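Local coordinates for protein ralf, proline/betaine transporter (Legionella pneumophila, PDB 4D7Q) that probably acts as a guanine nucleotide exchange factor through its Sec7 domain, which is fused here to a capping domain in an engineered chimera, at residues S119-Y124 against D136-L141; A142-M147 against K169-G174. The protein carries 2 engineered substitutions. All blocks are in the same frame, centred on the assembly; numbering follows the deposited sequence.

Interaction 1 of 2, residues S119-Y124 against D136-L141; sequences SFSGAY and DAAYLL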
loop_
_atom_site.group_PDB
_atom_site.type_symbol
_atom_site.label_atom_id
_atom_site.label_comp_id
_atom_site.label_asym_id
_atom_site.label_seq_id
_atom_site.Cartn_x
_atom_site.Cartn_y
_atom_site.Cartn_z
ATOM N N SER A 119 8.289 -3.454 -7.423
ATOM C CA SER A 119 7.988 -3.603 -8.840
ATOM C C SER A 119 8.811 -2.616 -9.683
ATOM O O SER A 119 9.461 -3.037 -10.642
ATOM C CB SER A 119 6.494 -3.388 -9.064
ATOM O OG SER A 119 6.157 -3.744 -10.388
ATOM N N PHE A 120 8.811 -1.316 -9.314
ATOM C CA PHE A 120 9.603 -0.309 -10.026
ATOM C C PHE A 120 11.093 -0.665 -9.969
ATOM O O PHE A 120 11.793 -0.523 -10.977
ATOM C CB PHE A 120 9.396 1.106 -9.423
ATOM C CG PHE A 120 10.506 2.075 -9.808
ATOM C CD1 PHE A 120 10.547 2.645 -11.088
ATOM C CD2 PHE A 120 11.573 2.320 -8.944
ATOM C CE1 PHE A 120 11.615 3.458 -11.478
ATOM C CE2 PHE A 120 12.641 3.137 -9.344
ATOM C CZ PHE A 120 12.650 3.707 -10.606
ATOM N N SER A 121 11.582 -1.070 -8.778
ATOM C CA SER A 121 13.001 -1.401 -8.548
ATOM C C SER A 121 13.479 -2.517 -9.485
ATOM O O SER A 121 14.506 -2.357 -10.142
ATOM C CB SER A 121 13.236 -1.786 -7.085
ATOM O OG SER A 121 12.857 -0.713 -6.235
ATOM N N GLY A 122 12.693 -3.585 -9.593
ATOM C CA GLY A 122 13.018 -4.712 -10.474
ATOM C C GLY A 122 13.002 -4.338 -11.945
ATOM O O GLY A 122 13.913 -4.692 -12.691
ATOM N N ALA A 123 11.992 -3.559 -12.364
ATOM C CA ALA A 123 11.853 -3.147 -13.761
ATOM C C ALA A 123 12.881 -2.079 -14.173
ATOM O O ALA A 123 13.439 -2.175 -15.259
ATOM C CB ALA A 123 10.439 -2.681 -14.038
ATOM N N TYR A 124 13.164 -1.094 -13.298
ATOM C CA TYR A 124 14.173 -0.075 -13.576
ATOM C C TYR A 124 15.535 -0.728 -13.710
ATOM O O TYR A 124 16.300 -0.373 -14.615
ATOM C CB TYR A 124 14.241 1.005 -12.475
ATOM C CG TYR A 124 15.154 2.119 -12.926
ATOM C CD1 TYR A 124 14.695 3.111 -13.784
ATOM C CD2 TYR A 124 16.520 2.081 -12.648
ATOM C CE1 TYR A 124 15.560 4.068 -14.311
ATOM C CE2 TYR A 124 17.390 3.035 -13.164
ATOM C CZ TYR A 124 16.909 4.010 -14.017
ATOM O OH TYR A 124 17.764 4.957 -14.517
ATOM N N ASP A 136 17.804 -4.389 -5.290
ATOM C CA ASP A 136 17.843 -4.047 -3.862
ATOM C C ASP A 136 18.416 -2.667 -3.643
ATOM O O ASP A 136 17.901 -1.920 -2.808
ATOM C CB ASP A 136 18.620 -5.099 -3.048
ATOM C CG ASP A 136 17.971 -6.478 -3.036
ATOM O OD1 ASP A 136 16.725 -6.550 -2.935
ATOM O OD2 ASP A 136 18.711 -7.484 -3.129
ATOM N N ALA A 137 19.460 -2.306 -4.396
ATOM C CA ALA A 137 20.061 -0.966 -4.334
ATOM C C ALA A 137 19.051 0.043 -4.874
ATOM O O ALA A 137 18.894 1.110 -4.289
ATOM C CB ALA A 137 21.331 -0.907 -5.154
ATOM N N ALA A 138 18.328 -0.308 -5.945
ATOM C CA ALA A 138 17.283 0.570 -6.489
ATOM C C ALA A 138 16.183 0.767 -5.442
ATOM O O ALA A 138 15.673 1.868 -5.299
ATOM C CB ALA A 138 16.688 -0.038 -7.758
ATOM N N TYR A 139 15.835 -0.298 -4.699
ATOM C CA TYR A 139 14.803 -0.265 -3.649
ATOM C C TYR A 139 15.165 0.714 -2.501
ATOM O O TYR A 139 14.355 1.562 -2.104
ATOM C CB TYR A 139 14.581 -1.708 -3.169
ATOM C CG TYR A 139 13.635 -1.853 -2.000
ATOM C CD1 TYR A 139 12.267 -2.019 -2.203
ATOM C CD2 TYR A 139 14.109 -1.835 -0.685
ATOM C CE1 TYR A 139 11.395 -2.203 -1.127
ATOM C CE2 TYR A 139 13.247 -2.017 0.395
ATOM C CZ TYR A 139 11.891 -2.200 0.171
ATOM O OH TYR A 139 11.043 -2.369 1.232
ATOM N N LEU A 140 16.410 0.616 -2.016
ATOM C CA LEU A 140 16.974 1.470 -0.976
ATOM C C LEU A 140 16.984 2.941 -1.430
ATOM O O LEU A 140 16.542 3.818 -0.676
ATOM C CB LEU A 140 18.399 0.984 -0.618
ATOM C CG LEU A 140 19.070 1.840 0.498
ATOM C CD1 LEU A 140 18.793 1.269 1.862
ATOM C CD2 LEU A 140 20.546 1.962 0.296
ATOM N N LEU A 141 17.473 3.195 -2.672
ATOM C CA LEU A 141 17.503 4.524 -3.277
ATOM C C LEU A 141 16.099 5.060 -3.443
ATOM O O LEU A 141 15.893 6.245 -3.202
ATOM C CB LEU A 141 18.113 4.464 -4.684
ATOM C CG LEU A 141 19.619 4.477 -4.847
ATOM C CD1 LEU A 141 19.962 4.276 -6.310
ATOM C CD2 LEU A 141 20.245 5.783 -4.324
#
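Ser121 OG lies at an edge of the Tyr139 ring, near the ring plane. The same ring meets Phe143 edge-to-face and Phe257 of the capping part with the planes at about 40°, the latter a pair between the two parts of the engineered chimera. On the other helix, the Phe120 ring carries Tyr124 CB over one face, 3.6 Å above its plane and offset toward the rim.

The contact itself is between small groups. The CA atoms of Ser121 and Ala138 are 5.1 Å apart, which is close for two helices. Ser121 CB and Ala138 CB touch side by side at 3.9 Å. Slightly further along, Ser121 OG rests on the backbone of Tyr139, 3.3 Å from Tyr139 CA. It is also 3.4 Å from Tyr139 N, but the angle is too poor for a bond. The hydroxyl is instead satisfied within its own helix. With OG beside the backbone N (chi1 -59°), it can reach back one turn and bond to Val117 O. Tyr139 CB lies 3.7 Å from Ser121 OG. With CG anti to the backbone N (chi1 175°), the Tyr139 ring leads away from 119-124, and its hydroxyl bonds to Asp114 OD1.

Both segments belong to the Sec7 part. The contact packs helix 110-127 against helix 135-152. Helix 93-102 meets both, with Leu97 touching Phe120 and Phe93 touching Ala138.

Interaction 2 of 2, residues A142-M147 against K169-G174; sequences AFQTIM and KRNLRG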
loop_
_atom_site.group_PDB
_atom_site.type_symbol
_atom_site.label_atom_id
_atom_site.label_comp_id
_atom_site.label_asym_id
_atom_site.label_seq_id
_atom_site.Cartn_x
_atom_site.Cartn_y
_atom_site.Cartn_z
ATOM N N ALA A 142 15.147 4.211 -3.904
ATOM C CA ALA A 142 13.758 4.641 -4.117
ATOM C C ALA A 142 13.113 5.213 -2.863
ATOM O O ALA A 142 12.568 6.320 -2.914
ATOM C CB ALA A 142 12.907 3.517 -4.691
ATOM N N PHE A 143 13.171 4.470 -1.749
ATOM C CA PHE A 143 12.627 4.937 -0.471
ATOM C C PHE A 143 13.347 6.197 0.020
ATOM O O PHE A 143 12.698 7.107 0.552
ATOM C CB PHE A 143 12.633 3.823 0.594
ATOM C CG PHE A 143 11.349 3.022 0.579
ATOM C CD1 PHE A 143 10.169 3.554 1.103
ATOM C CD2 PHE A 143 11.294 1.768 -0.035
ATOM C CE1 PHE A 143 8.971 2.835 1.039
ATOM C CE2 PHE A 143 10.096 1.040 -0.073
ATOM C CZ PHE A 143 8.949 1.580 0.463
ATOM N N GLN A 144 14.664 6.281 -0.209
ATOM C CA GLN A 144 15.409 7.482 0.190
ATOM C C GLN A 144 14.951 8.704 -0.591
ATOM O O GLN A 144 14.846 9.779 0.001
ATOM C CB GLN A 144 16.931 7.318 0.015
ATOM C CG GLN A 144 17.757 8.364 0.809
ATOM C CD GLN A 144 17.618 8.186 2.315
ATOM O OE1 GLN A 144 17.452 7.071 2.838
ATOM N NE2 GLN A 144 17.660 9.282 3.057
ATOM N N THR A 145 14.797 8.540 -1.938
ATOM C CA THR A 145 14.435 9.578 -2.907
ATOM C C THR A 145 13.048 10.135 -2.580
ATOM O O THR A 145 12.873 11.346 -2.555
ATOM C CB THR A 145 14.552 9.016 -4.344
ATOM O OG1 THR A 145 15.896 8.611 -4.596
ATOM C CG2 THR A 145 14.075 9.983 -5.415
ATOM N N ILE A 146 12.080 9.251 -2.300
ATOM C CA ILE A 146 10.724 9.662 -1.953
ATOM C C ILE A 146 10.738 10.557 -0.694
ATOM O O ILE A 146 10.116 11.627 -0.677
ATOM C CB ILE A 146 9.819 8.422 -1.718
ATOM C CG1 ILE A 146 9.595 7.604 -3.021
ATOM C CG2 ILE A 146 8.463 8.875 -1.113
ATOM C CD1 ILE A 146 8.981 6.110 -2.739
ATOM N N MET A 147 11.408 10.073 0.370
ATOM C CA MET A 147 11.462 10.762 1.653
ATOM C C MET A 147 12.161 12.102 1.522
ATOM O O MET A 147 11.624 13.103 2.010
ATOM C CB MET A 147 12.130 9.898 2.734
ATOM C CG MET A 147 12.300 10.658 4.056
ATOM S SD MET A 147 13.219 9.738 5.291
ATOM C CE MET A 147 14.830 9.856 4.678
ATOM N N LYS A 169 25.477 11.476 0.486
ATOM C CA LYS A 169 26.588 10.534 0.259
ATOM C C LYS A 169 26.930 9.793 1.551
ATOM O O LYS A 169 27.068 8.572 1.538
ATOM C CB LYS A 169 27.824 11.278 -0.279
ATOM C CG LYS A 169 27.670 11.742 -1.739
ATOM C CD LYS A 169 28.643 12.865 -2.018
ATOM C CE LYS A 169 28.789 13.147 -3.485
ATOM N NZ LYS A 169 29.796 14.216 -3.712
ATOM N N ARG A 170 27.009 10.522 2.674
ATOM C CA ARG A 170 27.285 9.912 3.994
ATOM C C ARG A 170 26.129 8.979 4.360
ATOM O O ARG A 170 26.345 7.880 4.829
ATOM C CB ARG A 170 27.425 11.009 5.086
ATOM C CG ARG A 170 28.701 11.834 5.014
ATOM C CD ARG A 170 29.928 11.083 5.464
ATOM N NE ARG A 170 29.966 10.850 6.913
ATOM C CZ ARG A 170 31.001 10.312 7.547
ATOM N NH1 ARG A 170 32.082 9.945 6.873
ATOM N NH2 ARG A 170 30.960 10.126 8.857
ATOM N N ASN A 171 24.895 9.397 4.064
ATOM C CA ASN A 171 23.690 8.620 4.364
ATOM C C ASN A 171 23.569 7.279 3.637
ATOM O O ASN A 171 22.932 6.362 4.165
ATOM C CB ASN A 171 22.442 9.480 4.106
ATOM C CG ASN A 171 21.205 8.852 4.683
ATOM O OD1 ASN A 171 20.940 8.913 5.889
ATOM N ND2 ASN A 171 20.512 8.125 3.850
ATOM N N LEU A 172 24.117 7.174 2.420
ATOM C CA LEU A 172 24.020 5.983 1.577
ATOM C C LEU A 172 25.258 5.064 1.596
ATOM O O LEU A 172 25.288 4.076 0.868
ATOM C CB LEU A 172 23.598 6.362 0.136
ATOM C CG LEU A 172 22.159 6.870 -0.002
ATOM C CD1 LEU A 172 21.945 7.561 -1.332
ATOM C CD2 LEU A 172 21.133 5.758 0.264
ATOM N N ARG A 173 26.253 5.370 2.445
ATOM C CA ARG A 173 27.464 4.538 2.591
ATOM C C ARG A 173 27.109 3.079 2.853
ATOM O O ARG A 173 26.304 2.803 3.737
ATOM C CB ARG A 173 28.366 5.043 3.713
ATOM C CG ARG A 173 29.170 6.292 3.360
ATOM C CD ARG A 173 29.909 6.846 4.572
ATOM N NE ARG A 173 28.980 7.172 5.659
ATOM C CZ ARG A 173 29.279 7.092 6.953
ATOM N NH1 ARG A 173 30.488 6.707 7.340
ATOM N NH2 ARG A 173 28.366 7.381 7.869
ATOM N N GLY A 174 27.661 2.174 2.039
ATOM C CA GLY A 174 27.427 0.746 2.187
ATOM C C GLY A 174 26.082 0.248 1.691
ATOM O O GLY A 174 25.782 -0.929 1.850
#
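Gln144 and Asn171 meet amide to amide, but the shortest sound polar bond of a side chain lies within 169-174. Arg173 NE donates to Arg170 O at 2.9 Å. The bond is nearly straight, with an N-H...O angle of 174°. It lies in the carbonyl plane, on a lone pair, and the oxygen sits in the guanidinium plane. Arg173 N adds a weak bond to the same oxygen, at 3.5 Å. The side-chain bond, helped by this weak backbone one, holds Arg173 against the last turn of helix 165-171. Arg173 NH1 also lies over one face of the Arg170 guanidinium, toward its rim.

Across the contact, Gln144 and Asn171 approach from opposite directions. Gln144 is bent at its second torsion (chi2 66°), which turns the amide off the line of the chain. Asn171 ND2 sits over the flat face of the Gln144 amide, 3.3 Å from Gln144 CD. This places it between Gln144 OE1, at 3.4 Å, and Gln144 NE2, at 3.2 Å. The two amide planes are 50° apart. The N-H of ND2 has a poor angle to OE1, and the two nitrogens are both donors. The pair is face packing and not a hydrogen bond.

Beside the amides, Gln144 CG comes within 4.3 Å of Leu172 CD2. Leu172 also packs on Leu186 of helix 183-195 and on Phe181, and Asn171 touches Met163. Everything here lies in the Sec7 part, where helix 135-152 meets the end of helix 165-171. The chemistry implies a light contact: loose apolar packing and a polar approach that contributes no secure bond, while the firm bond of the region is made within 169-174.

In the fold
Both interactions lie in the Sec7 part and share helix 135-152. Interaction 1 uses its earlier turns against helix 110-127. Interaction 2 uses the following turns against the end of helix 165-171. Their centres are 13 Å apart. Leu172 bridges them, packing on Leu140 and Leu141. Both are largely buried, but interaction 2 lies further from the chain centre, and its second segment runs into exposed residues. Their chemistry differs too. Small side chains let two helices come close in interaction 1. In interaction 2 longer side chains span a wider gap, one amide packs on the face of another, and the arginines of its second segment lie at the surface.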